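Local coordinates for protein exonuclease VapC9 (Pyrobaculum aerophilum, PDB 1V8P) that acts as an exonuclease of the PIN-domain family and is probably the magnesium-dependent ribonuclease toxin of a type II toxin-antitoxin system, at residues 26-31 against 53-58; 31-36 against 131-136; 35-40 against 88-93. The protein carries 1 engineered substitution. All blocks are in the same frame, centred on the assembly; numbering follows the deposited sequence.

Interaction 1 (26-31 against 53-58). Engineered in segment 26-31: Ala27 (natural residue Pro).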
loop_
_atom_site.group_PDB
_atom_site.type_symbol
_atom_site.label_atom_id
_atom_site.label_comp_id
_atom_site.label_asym_id
_atom_site.label_seq_id
_atom_site.Cartn_x
_atom_site.Cartn_y
_atom_site.Cartn_z
ATOM N N MET C 26 -20.425 -25.312 9.193
ATOM C CA MET C 26 -19.650 -26.482 8.779
ATOM C C MET C 26 -20.011 -27.019 7.400
ATOM O O MET C 26 -19.555 -28.094 7.008
ATOM C CB MET C 26 -19.796 -27.599 9.823
ATOM N N ALA C 27 -20.842 -26.289 6.670
ATOM C CA ALA C 27 -21.217 -26.694 5.322
ATOM C C ALA C 27 -20.314 -25.903 4.377
ATOM O O ALA C 27 -20.492 -25.917 3.157
ATOM C CB ALA C 27 -22.677 -26.357 5.060
ATOM N N VAL C 28 -19.333 -25.218 4.958
ATOM C CA VAL C 28 -18.404 -24.407 4.192
ATOM C C VAL C 28 -17.331 -25.244 3.508
ATOM O O VAL C 28 -16.679 -26.068 4.144
ATOM C CB VAL C 28 -17.727 -23.351 5.103
ATOM C CG1 VAL C 28 -16.754 -22.495 4.296
ATOM C CG2 VAL C 28 -18.782 -22.486 5.749
ATOM N N GLU C 29 -17.149 -25.023 2.208
ATOM C CA GLU C 29 -16.142 -25.738 1.419
ATOM C C GLU C 29 -15.124 -24.740 0.848
ATOM O O GLU C 29 -13.967 -25.084 0.592
ATOM C CB GLU C 29 -16.812 -26.497 0.262
ATOM C CG GLU C 29 -17.640 -27.721 0.646
ATOM C CD GLU C 29 -18.559 -28.202 -0.487
ATOM O OE1 GLU C 29 -18.090 -28.343 -1.640
ATOM O OE2 GLU C 29 -19.762 -28.446 -0.226
ATOM N N TYR C 30 -15.547 -23.497 0.663
ATOM C CA TYR C 30 -14.649 -22.494 0.105
ATOM C C TYR C 30 -14.413 -21.226 0.938
ATOM O O TYR C 30 -15.327 -20.709 1.588
ATOM C CB TYR C 30 -15.149 -22.061 -1.270
ATOM C CG TYR C 30 -15.459 -23.191 -2.206
ATOM C CD1 TYR C 30 -16.742 -23.745 -2.272
ATOM C CD2 TYR C 30 -14.470 -23.713 -3.036
ATOM C CE1 TYR C 30 -17.029 -24.790 -3.149
ATOM C CE2 TYR C 30 -14.741 -24.756 -3.915
ATOM C CZ TYR C 30 -16.020 -25.289 -3.973
ATOM O OH TYR C 30 -16.280 -26.294 -4.882
ATOM N N LEU C 31 -13.169 -20.746 0.908
ATOM C CA LEU C 31 -12.770 -19.507 1.565
ATOM C C LEU C 31 -12.550 -18.546 0.394
ATOM O O LEU C 31 -11.696 -18.801 -0.463
ATOM C CB LEU C 31 -11.454 -19.669 2.335
ATOM C CG LEU C 31 -10.904 -18.360 2.922
ATOM C CD1 LEU C 31 -11.918 -17.774 3.894
ATOM C CD2 LEU C 31 -9.584 -18.601 3.636
ATOM N N LYS C 53 -21.938 -22.674 1.179
ATOM C CA LYS C 53 -20.662 -23.299 0.886
ATOM C C LYS C 53 -19.477 -22.336 0.893
ATOM O O LYS C 53 -18.331 -22.765 1.034
ATOM C CB LYS C 53 -20.748 -24.030 -0.456
ATOM C CG LYS C 53 -21.331 -25.420 -0.316
ATOM C CD LYS C 53 -21.318 -26.230 -1.606
ATOM C CE LYS C 53 -22.473 -25.849 -2.510
ATOM N NZ LYS C 53 -22.978 -27.018 -3.290
ATOM N N LEU C 54 -19.758 -21.040 0.767
ATOM C CA LEU C 54 -18.702 -20.025 0.745
ATOM C C LEU C 54 -18.546 -19.231 2.028
ATOM O O LEU C 54 -19.509 -18.954 2.726
ATOM C CB LEU C 54 -18.926 -19.022 -0.388
ATOM C CG LEU C 54 -19.312 -19.486 -1.790
ATOM C CD1 LEU C 54 -18.596 -20.790 -2.137
ATOM C CD2 LEU C 54 -20.828 -19.647 -1.838
ATOM N N ALA C 55 -17.307 -18.852 2.315
ATOM C CA ALA C 55 -16.998 -18.052 3.490
ATOM C C ALA C 55 -15.897 -17.033 3.178
ATOM O O ALA C 55 -15.218 -17.124 2.161
ATOM C CB ALA C 55 -16.574 -18.950 4.633
ATOM N N ILE C 56 -15.748 -16.062 4.070
ATOM C CA ILE C 56 -14.751 -15.002 3.967
ATOM C C ILE C 56 -14.210 -14.821 5.363
ATOM O O ILE C 56 -14.677 -15.452 6.309
ATOM C CB ILE C 56 -15.367 -13.627 3.566
ATOM C CG1 ILE C 56 -16.439 -13.234 4.591
ATOM C CG2 ILE C 56 -15.891 -13.663 2.138
ATOM C CD1 ILE C 56 -17.281 -12.052 4.200
ATOM N N LEU C 57 -13.222 -13.955 5.494
ATOM C CA LEU C 57 -12.652 -13.662 6.791
ATOM C C LEU C 57 -13.159 -12.250 7.106
ATOM O O LEU C 57 -13.698 -11.581 6.226
ATOM C CB LEU C 57 -11.124 -13.663 6.705
ATOM C CG LEU C 57 -10.365 -14.898 6.218
ATOM C CD1 LEU C 57 -8.860 -14.648 6.362
ATOM C CD2 LEU C 57 -10.744 -16.099 7.027
ATOM N N HIS C 58 -13.013 -11.779 8.337
ATOM C CA HIS C 58 -13.455 -10.418 8.625
ATOM C C HIS C 58 -12.649 -9.478 7.717
ATOM O O HIS C 58 -13.186 -8.510 7.160
ATOM C CB HIS C 58 -13.185 -10.054 10.086
ATOM C CG HIS C 58 -14.121 -10.692 11.062
ATOM N ND1 HIS C 58 -15.438 -10.298 11.205
ATOM C CD2 HIS C 58 -13.930 -11.697 11.948
ATOM C CE1 HIS C 58 -16.015 -11.033 12.138
ATOM N NE2 HIS C 58 -15.122 -11.889 12.605
#
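Lys53 O takes two backbone N-H groups, from Glu29 and Tyr30, at the start of strand 30-32. Tyr30 N lies 2.9 Å from Lys53 O, with an N-H...O angle of 170°. Glu29 N reaches Lys53 O at 2.8 Å, so two donors share one carbonyl oxygen. Further along, Ala55 N binds Tyr30 O at 2.8 Å. Parallel bridges pair Tyr30 with Leu54 and Leu31 with Ala55. Before the strand, the carbonyl O of the engineered Ala27 receives a CA-H...O contact from Lys53 CA at 3.5 Å.

Side chains pack on both faces of the pair. On the Tyr30 face, Tyr30 CD1 touches Leu54 CD1 at 3.5 Å, and the methyl comes at the ring at a slant. The ring gets there because Tyr30 CG sits anti to its carbonyl carbon (chi1 -50°). Elsewhere, Val28 CG1 packs on Ala55 CB at 3.6 Å. Leu31 CD1 meets Leu57 CD2 at 3.7 Å, with the two side chains at about a right angle. Glu29 and Lys53 run side by side and point the same way. Their charged atoms, Glu29 OE2 and Lys53 NZ, stay 4.7 Å apart and do not pair. Lys53 NZ is instead hydrogen-bonded to Gln158 OE1.

Helices close over both faces. Leu151 and Arg154 of helix 148-156 lie against Tyr30. Tyr120 and Val123 of helix 115-127 lie against Leu31 and Leu57, and Leu57 also packs on Tyr62 of the second subunit.

The contact thus joins two neighbouring strands of the central parallel sheet. Backbone bonds fix their register, and apolar side chains fill the faces. Glu29 adds a carboxylate beside the aliphatic part of Lys53, not an ion pair.

Interaction 2 (31-36 against 131-136)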
loop_
_atom_site.group_PDB
_atom_site.type_symbol
_atom_site.label_atom_id
_atom_site.label_comp_id
_atom_site.label_asym_id
_atom_site.label_seq_id
_atom_site.Cartn_x
_atom_site.Cartn_y
_atom_site.Cartn_z
ATOM N N LEU C 31 -13.169 -20.746 0.908
ATOM C CA LEU C 31 -12.770 -19.507 1.565
ATOM C C LEU C 31 -12.550 -18.546 0.394
ATOM O O LEU C 31 -11.696 -18.801 -0.463
ATOM C CB LEU C 31 -11.454 -19.669 2.335
ATOM C CG LEU C 31 -10.904 -18.360 2.922
ATOM C CD1 LEU C 31 -11.918 -17.774 3.894
ATOM C CD2 LEU C 31 -9.584 -18.601 3.636
ATOM N N VAL C 32 -13.323 -17.463 0.352
ATOM C CA VAL C 32 -13.231 -16.480 -0.728
ATOM C C VAL C 32 -12.482 -15.230 -0.295
ATOM O O VAL C 32 -12.738 -14.705 0.783
ATOM C CB VAL C 32 -14.643 -16.068 -1.202
ATOM C CG1 VAL C 32 -14.550 -15.016 -2.266
ATOM C CG2 VAL C 32 -15.390 -17.275 -1.720
ATOM N N ASP C 33 -11.559 -14.744 -1.124
ATOM C CA ASP C 33 -10.817 -13.537 -0.752
ATOM C C ASP C 33 -11.328 -12.289 -1.501
ATOM O O ASP C 33 -12.184 -12.386 -2.385
ATOM C CB ASP C 33 -9.294 -13.746 -0.937
ATOM C CG ASP C 33 -8.810 -13.465 -2.348
ATOM O OD1 ASP C 33 -9.631 -13.357 -3.287
ATOM O OD2 ASP C 33 -7.577 -13.367 -2.511
ATOM N N ALA C 34 -10.813 -11.122 -1.120
ATOM C CA ALA C 34 -11.245 -9.864 -1.703
ATOM C C ALA C 34 -11.243 -9.828 -3.225
ATOM O O ALA C 34 -12.219 -9.369 -3.829
ATOM C CB ALA C 34 -10.406 -8.712 -1.148
ATOM N N SER C 35 -10.170 -10.306 -3.852
ATOM C CA SER C 35 -10.135 -10.274 -5.306
ATOM C C SER C 35 -11.210 -11.165 -5.917
ATOM O O SER C 35 -11.797 -10.806 -6.936
ATOM C CB SER C 35 -8.758 -10.683 -5.832
ATOM O OG SER C 35 -8.620 -12.086 -5.893
ATOM N N ALA C 36 -11.477 -12.318 -5.299
ATOM C CA ALA C 36 -12.497 -13.241 -5.805
ATOM C C ALA C 36 -13.887 -12.686 -5.538
ATOM O O ALA C 36 -14.746 -12.653 -6.427
ATOM C CB ALA C 36 -12.363 -14.597 -5.140
ATOM N N LEU C 131 -9.308 -22.402 -1.236
ATOM C CA LEU C 131 -9.186 -20.960 -1.338
ATOM C C LEU C 131 -9.585 -20.500 -2.743
ATOM O O LEU C 131 -9.059 -20.992 -3.741
ATOM C CB LEU C 131 -7.738 -20.518 -1.069
ATOM C CG LEU C 131 -7.440 -19.071 -0.625
ATOM C CD1 LEU C 131 -6.034 -18.681 -1.054
ATOM C CD2 LEU C 131 -8.421 -18.102 -1.214
ATOM N N VAL C 132 -10.526 -19.569 -2.824
ATOM C CA VAL C 132 -10.897 -19.015 -4.119
ATOM C C VAL C 132 -10.273 -17.600 -4.129
ATOM O O VAL C 132 -10.542 -16.768 -3.258
ATOM C CB VAL C 132 -12.427 -18.946 -4.306
ATOM C CG1 VAL C 132 -12.751 -18.569 -5.758
ATOM C CG2 VAL C 132 -13.055 -20.310 -3.964
ATOM N N THR C 133 -9.403 -17.355 -5.098
ATOM C CA THR C 133 -8.708 -16.083 -5.213
ATOM C C THR C 133 -8.483 -15.776 -6.682
ATOM O O THR C 133 -8.496 -16.662 -7.526
ATOM C CB THR C 133 -7.325 -16.139 -4.484
ATOM O OG1 THR C 133 -6.558 -14.966 -4.782
ATOM C CG2 THR C 133 -6.543 -17.365 -4.920
ATOM N N GLN C 134 -8.272 -14.508 -6.983
ATOM C CA GLN C 134 -8.055 -14.112 -8.352
ATOM C C GLN C 134 -6.574 -13.789 -8.536
ATOM O O GLN C 134 -6.122 -13.578 -9.662
ATOM C CB GLN C 134 -8.936 -12.900 -8.670
ATOM C CG GLN C 134 -9.403 -12.812 -10.105
ATOM C CD GLN C 134 -10.327 -13.942 -10.485
ATOM O OE1 GLN C 134 -10.758 -14.705 -9.643
ATOM N NE2 GLN C 134 -10.638 -14.048 -11.759
ATOM N N ASP C 135 -5.833 -13.782 -7.421
ATOM C CA ASP C 135 -4.388 -13.480 -7.383
ATOM C C ASP C 135 -3.504 -14.677 -7.766
ATOM O O ASP C 135 -3.427 -15.666 -7.039
ATOM C CB ASP C 135 -4.012 -12.963 -5.975
ATOM C CG ASP C 135 -2.514 -12.660 -5.822
ATOM O OD1 ASP C 135 -1.745 -12.865 -6.777
ATOM O OD2 ASP C 135 -2.102 -12.215 -4.736
ATOM N N ARG C 136 -2.829 -14.570 -8.906
ATOM C CA ARG C 136 -1.968 -15.643 -9.406
ATOM C C ARG C 136 -0.941 -16.123 -8.387
ATOM O O ARG C 136 -0.704 -17.319 -8.249
ATOM C CB ARG C 136 -1.228 -15.206 -10.677
ATOM C CG ARG C 136 -2.114 -14.723 -11.821
ATOM C CD ARG C 136 -3.194 -15.721 -12.132
ATOM N NE ARG C 136 -4.527 -15.140 -12.027
ATOM C CZ ARG C 136 -5.643 -15.793 -12.343
ATOM N NH1 ARG C 136 -5.569 -17.048 -12.781
ATOM N NH2 ARG C 136 -6.827 -15.195 -12.232
#
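Asp33 and Thr133 are turned to each other by their first torsions. Asp33 CG is held between its backbone N and carbonyl carbon (chi1 86°), while Thr133 OG1 stands opposite its own backbone N (chi1 171°). Thr133 OG1 donates to Asp33 OD2 at 3.0 Å, coming from above the carboxylate plane. Ser35 OG links both segments: it accepts from Gln134 N at 2.7 Å and donates to the syn lone pair of Asp33 OD1 at 3.1 Å. Asp33 OD1 also takes Ala36 N at 2.9 Å, which makes Asp33 the N-cap of helix 34-40. Both carboxylate oxygens are therefore gripped, and the group is fixed in its rotation. Thr133 OG1 in turn accepts from Asp135 N at 3.0 Å, an ST turn that probably helps to place Asp135.

Before this network the strands pair in parallel. Val132 N binds Leu31 O at 2.7 Å, and Asp33 N binds Val132 O at 3.1 Å. Ala36 CB rests on Val132 CG1.

Asp135 caps the following helix through Glu137 N and forms a salt bridge with Arg73 of the third subunit. Asp33, Asp135 and nearby Asp117 are predicted magnesium ligands. The first two follow strands 30-32 and 130-132, and Asp117 comes from helix 115-127. Such an acidic cluster is characteristic of PIN-domain nucleases.

Interaction 3 (35-40 against 88-93)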
loop_
_atom_site.group_PDB
_atom_site.type_symbol
_atom_site.label_atom_id
_atom_site.label_comp_id
_atom_site.label_asym_id
_atom_site.label_seq_id
_atom_site.Cartn_x
_atom_site.Cartn_y
_atom_site.Cartn_z
ATOM N N SER C 35 -10.170 -10.306 -3.852
ATOM C CA SER C 35 -10.135 -10.274 -5.306
ATOM C C SER C 35 -11.210 -11.165 -5.917
ATOM O O SER C 35 -11.797 -10.806 -6.936
ATOM C CB SER C 35 -8.758 -10.683 -5.832
ATOM O OG SER C 35 -8.620 -12.086 -5.893
ATOM N N ALA C 36 -11.477 -12.318 -5.299
ATOM C CA ALA C 36 -12.497 -13.241 -5.805
ATOM C C ALA C 36 -13.887 -12.686 -5.538
ATOM O O ALA C 36 -14.746 -12.653 -6.427
ATOM C CB ALA C 36 -12.363 -14.597 -5.140
ATOM N N LEU C 37 -14.092 -12.281 -4.286
ATOM C CA LEU C 37 -15.352 -11.707 -3.847
ATOM C C LEU C 37 -15.736 -10.627 -4.850
ATOM O O LEU C 37 -16.875 -10.564 -5.308
ATOM C CB LEU C 37 -15.181 -11.115 -2.441
ATOM C CG LEU C 37 -16.357 -10.510 -1.666
ATOM C CD1 LEU C 37 -16.806 -9.213 -2.306
ATOM C CD2 LEU C 37 -17.480 -11.510 -1.611
ATOM N N TYR C 38 -14.768 -9.791 -5.205
ATOM C CA TYR C 38 -15.016 -8.724 -6.159
ATOM C C TYR C 38 -15.515 -9.253 -7.503
ATOM O O TYR C 38 -16.429 -8.695 -8.083
ATOM C CB TYR C 38 -13.749 -7.893 -6.373
ATOM C CG TYR C 38 -13.981 -6.406 -6.225
ATOM C CD1 TYR C 38 -14.252 -5.845 -4.975
ATOM C CD2 TYR C 38 -13.948 -5.563 -7.336
ATOM C CE1 TYR C 38 -14.483 -4.476 -4.835
ATOM C CE2 TYR C 38 -14.176 -4.198 -7.209
ATOM C CZ TYR C 38 -14.443 -3.658 -5.959
ATOM O OH TYR C 38 -14.666 -2.300 -5.835
ATOM N N ALA C 39 -14.919 -10.323 -8.012
ATOM C CA ALA C 39 -15.371 -10.868 -9.293
ATOM C C ALA C 39 -16.783 -11.439 -9.126
ATOM O O ALA C 39 -17.681 -11.160 -9.918
ATOM C CB ALA C 39 -14.411 -11.960 -9.780
ATOM N N LEU C 40 -16.966 -12.232 -8.076
ATOM C CA LEU C 40 -18.245 -12.848 -7.768
ATOM C C LEU C 40 -19.391 -11.843 -7.660
ATOM O O LEU C 40 -20.543 -12.171 -7.970
ATOM C CB LEU C 40 -18.134 -13.624 -6.452
ATOM C CG LEU C 40 -17.280 -14.890 -6.480
ATOM C CD1 LEU C 40 -17.034 -15.391 -5.058
ATOM C CD2 LEU C 40 -17.974 -15.944 -7.332
ATOM N N LYS C 88 -24.517 -6.033 0.309
ATOM C CA LYS C 88 -25.455 -7.157 0.261
ATOM C C LYS C 88 -24.702 -8.426 -0.102
ATOM O O LYS C 88 -24.901 -9.479 0.501
ATOM C CB LYS C 88 -26.580 -6.896 -0.766
ATOM C CG LYS C 88 -27.346 -5.601 -0.542
ATOM C CD LYS C 88 -28.846 -5.801 -0.669
ATOM C CE LYS C 88 -29.625 -4.502 -0.469
ATOM N NZ LYS C 88 -29.434 -3.584 -1.631
ATOM N N VAL C 89 -23.838 -8.314 -1.100
ATOM C CA VAL C 89 -23.022 -9.434 -1.538
ATOM C C VAL C 89 -22.233 -9.977 -0.347
ATOM O O VAL C 89 -22.201 -11.178 -0.122
ATOM C CB VAL C 89 -22.051 -8.999 -2.628
ATOM C CG1 VAL C 89 -21.065 -10.112 -2.914
ATOM C CG2 VAL C 89 -22.828 -8.615 -3.882
ATOM N N LEU C 90 -21.616 -9.095 0.426
ATOM C CA LEU C 90 -20.839 -9.544 1.575
ATOM C C LEU C 90 -21.692 -10.169 2.661
ATOM O O LEU C 90 -21.238 -11.060 3.370
ATOM C CB LEU C 90 -20.034 -8.388 2.182
ATOM C CG LEU C 90 -18.791 -7.957 1.411
ATOM C CD1 LEU C 90 -18.205 -6.698 2.039
ATOM C CD2 LEU C 90 -17.771 -9.082 1.432
ATOM N N SER C 91 -22.925 -9.707 2.801
ATOM C CA SER C 91 -23.790 -10.244 3.839
ATOM C C SER C 91 -24.147 -11.707 3.582
ATOM O O SER C 91 -24.507 -12.433 4.504
ATOM C CB SER C 91 -25.069 -9.413 3.935
ATOM O OG SER C 91 -25.903 -9.611 2.809
ATOM N N SER C 92 -24.031 -12.140 2.328
ATOM C CA SER C 92 -24.362 -13.512 1.948
ATOM C C SER C 92 -23.374 -14.583 2.398
ATOM O O SER C 92 -23.700 -15.768 2.377
ATOM C CB SER C 92 -24.515 -13.609 0.430
ATOM O OG SER C 92 -25.447 -12.656 -0.046
ATOM N N PHE C 93 -22.180 -14.169 2.811
ATOM C CA PHE C 93 -21.136 -15.100 3.212
ATOM C C PHE C 93 -20.995 -15.345 4.684
ATOM O O PHE C 93 -21.265 -14.468 5.490
ATOM C CB PHE C 93 -19.779 -14.624 2.700
ATOM C CG PHE C 93 -19.659 -14.616 1.210
ATOM C CD1 PHE C 93 -20.396 -13.727 0.444
ATOM C CD2 PHE C 93 -18.795 -15.496 0.567
ATOM C CE1 PHE C 93 -20.274 -13.711 -0.945
ATOM C CE2 PHE C 93 -18.669 -15.486 -0.812
ATOM C CZ PHE C 93 -19.408 -14.593 -1.568
#
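Leu37 carries most of the contact between helix 34-40 and the end of helix 79-91. Its CB points at the second segment. With CG anti to the backbone N (chi1 -176°), the side chain extends toward that segment, its branches divided between Leu90 and Phe93. Leu37 CG meets the methyl Leu90 CD2 at 3.7 Å. One branch, Leu37 CD1, stays beside the same methyl, 3.9 Å from Leu90 CD2. The two leucines lie at about a right angle to each other. The other branch, Leu37 CD2, sits over one face of the Phe93 ring. It is 4.0 Å from the ring centroid and 29° off the ring normal, a CH-pi contact, and its nearest ring atoms are CE1 and CZ. The same methyl, Leu37 CD2, also touches Val89 CG1 at 4.1 Å.

Leu40, one turn later, meets the ring differently. Leu40 CD1 approaches Phe93 CZ at 4.3 Å, at the ring edge and near its plane. The ring is thus touched by one leucine over a face and by another at its rim. Elsewhere on that rim lies Val89 O, in the plane of the ring. Trp47 of helix 44-48 meets the ring with its plane turned by about 50°, and Leu90 packs on Leu101 of the second subunit.

All five touching residues are buried, and every side-chain contact among them is apolar. The Phe93 ring, just past helix 79-91, lies against Leu37 and Leu40 and also against strand 54-56. Between these segments the contact is dispersion and CH-pi packing.

In the fold
All three contacts are mainly buried, but interaction 1 also reaches exposed residues at its outer end. Interactions 1 and 2 use opposite edges of strand 30-32 and share Leu31. They place this strand between 54-56 and 130-132 in the parallel sheet. Interactions 2 and 3 share helix 34-40, capped in the first and packed through its leucines in the second. Chemistry changes with place. Interactions 1 and 2 both include strand pairing; 1 stays mainly apolar in its side chains, while 2 turns polar at the predicted metal site. Interaction 3 is wholly apolar. Phe93 joins them: its ring touches Leu54 and Ile56 of interaction 1 and Val32 of interaction 2.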